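Local coordinates for D-2-hydroxyacid dehydrogensase protein (Ketogulonicigenium vulgare, PDB 4LSW), which probably catalyses the NAD(P)-dependent interconversion of D-2-hydroxyacids and 2-oxoacids, at residues A[205-210]-A[232-237]. Sequence-based numbering, arbitrary orientation.
Sequences LAASAA and ISRASN
Asn237 grips the backbone of 205-210 with both ends of its carboxamide. ND2 donates to Ala207 O at 2.9 Å, the acceptor lying almost in the amide plane, and OD1 receives the N-H of Ala209 at 2.9 Å in a nearly straight bond (170°). An asparagine suits this buried place because one short, flat group offers a donor and an acceptor to the peptide groups on either side of Ser208. CG stands anti to the carbonyl carbon (chi1 -81°), which carries the amide toward 205-210. Leu205 packs against the amide, CB 3.5 Å from ND2, while Ala209 CB lies 3.4 Å from OD1. With an alanine here, Ala207 O and Ala209 N would probably lose these partners and the loop around Ser208 would be freer to shift.

Arg234 lays its guanidinium against the same loop, with Ala207 CA over one face toward the rim, 3.5 Å from Arg234 CZ, and Ser208 OG in plane at the edge. Ser233 OG takes a weak bond from Leu205 N and is itself weakly hydrogen-bonded to Val203 O, a double role that suits a hydroxyl, which can both accept and donate.

Farther out, a backbone hydrogen bond ties Asn237 to Val215, and Leu205 touches the probable Rossmann-type glycine motif. The contact thus joins the loops following the adjacent parallel strands 200-203 and 228-231. Its chemistry implies that the two Asn237 bonds are likely to help hold the loop at Ala207 and Ala209, reading main chain and so depending little on the side chains there.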
# COMPACT_ATOMS: atom_id res chain seq x y z
N LEU A 205 -3.85 -3.50 7.38
CA LEU A 205 -2.74 -3.56 8.33
C LEU A 205 -1.51 -2.90 7.74
O LEU A 205 -0.98 -3.36 6.73
CB LEU A 205 -2.41 -5.02 8.65
CG LEU A 205 -3.42 -5.81 9.46
CD1 LEU A 205 -3.12 -7.31 9.38
CD2 LEU A 205 -3.42 -5.34 10.91
N ALA A 206 -1.05 -1.83 8.38
CA ALA A 206 0.05 -1.03 7.85
C ALA A 206 1.41 -1.71 8.05
O ALA A 206 2.32 -1.54 7.23
CB ALA A 206 0.04 0.36 8.46
N ALA A 207 1.54 -2.48 9.12
CA ALA A 207 2.79 -3.18 9.40
C ALA A 207 2.58 -4.69 9.43
O ALA A 207 1.47 -5.18 9.22
CB ALA A 207 3.37 -2.70 10.73
N SER A 208 3.66 -5.43 9.68
CA SER A 208 3.58 -6.87 9.85
C SER A 208 2.72 -7.16 11.07
O SER A 208 3.01 -6.70 12.18
CB SER A 208 4.97 -7.47 10.02
OG SER A 208 5.89 -6.89 9.11
N ALA A 209 1.65 -7.92 10.87
CA ALA A 209 0.65 -8.14 11.91
C ALA A 209 1.19 -8.88 13.13
O ALA A 209 2.15 -9.65 13.03
CB ALA A 209 -0.55 -8.90 11.33
N ALA A 210 0.58 -8.63 14.29
CA ALA A 210 0.79 -9.47 15.46
C ALA A 210 0.06 -10.79 15.22
O ALA A 210 -0.82 -10.85 14.36
CB ALA A 210 0.28 -8.78 16.72
N ILE A 232 -6.09 -4.49 0.60
CA ILE A 232 -5.41 -3.33 -0.00
C ILE A 232 -4.13 -2.95 0.75
O ILE A 232 -3.57 -1.87 0.54
CB ILE A 232 -6.36 -2.10 -0.09
CG1 ILE A 232 -6.99 -1.82 1.29
CG2 ILE A 232 -7.43 -2.32 -1.14
CD1 ILE A 232 -7.95 -0.64 1.30
N SER A 233 -3.66 -3.86 1.61
CA SER A 233 -2.42 -3.67 2.38
C SER A 233 -1.47 -4.82 2.09
O SER A 233 -1.79 -5.66 1.27
CB SER A 233 -2.73 -3.60 3.87
OG SER A 233 -3.27 -4.83 4.33
N ARG A 234 -0.34 -4.91 2.77
CA ARG A 234 0.73 -5.81 2.32
C ARG A 234 0.34 -7.28 2.15
O ARG A 234 -0.52 -7.81 2.86
CB ARG A 234 1.95 -5.68 3.23
CG ARG A 234 1.68 -6.02 4.68
CD ARG A 234 2.90 -5.77 5.54
NE ARG A 234 3.31 -4.36 5.53
CZ ARG A 234 4.27 -3.85 6.29
NH1 ARG A 234 4.92 -4.63 7.14
NH2 ARG A 234 4.57 -2.56 6.23
N ALA A 235 1.00 -7.95 1.20
CA ALA A 235 0.69 -9.34 0.90
C ALA A 235 1.07 -10.28 2.03
O ALA A 235 0.41 -11.29 2.24
CB ALA A 235 1.38 -9.76 -0.40
N SER A 236 2.13 -9.94 2.77
CA SER A 236 2.69 -10.83 3.79
C SER A 236 1.73 -11.15 4.94
O SER A 236 1.93 -12.12 5.68
CB SER A 236 4.00 -10.26 4.36
OG SER A 236 3.80 -8.99 4.96
N ASN A 237 0.69 -10.34 5.09
CA ASN A 237 -0.24 -10.55 6.19
C ASN A 237 -1.38 -11.51 5.87
O ASN A 237 -2.23 -11.77 6.73
CB ASN A 237 -0.78 -9.22 6.69
CG ASN A 237 0.18 -8.53 7.62
OD1 ASN A 237 0.95 -9.18 8.33
ND2 ASN A 237 0.15 -7.21 7.63
O HOH W 1 0.49 -2.89 4.83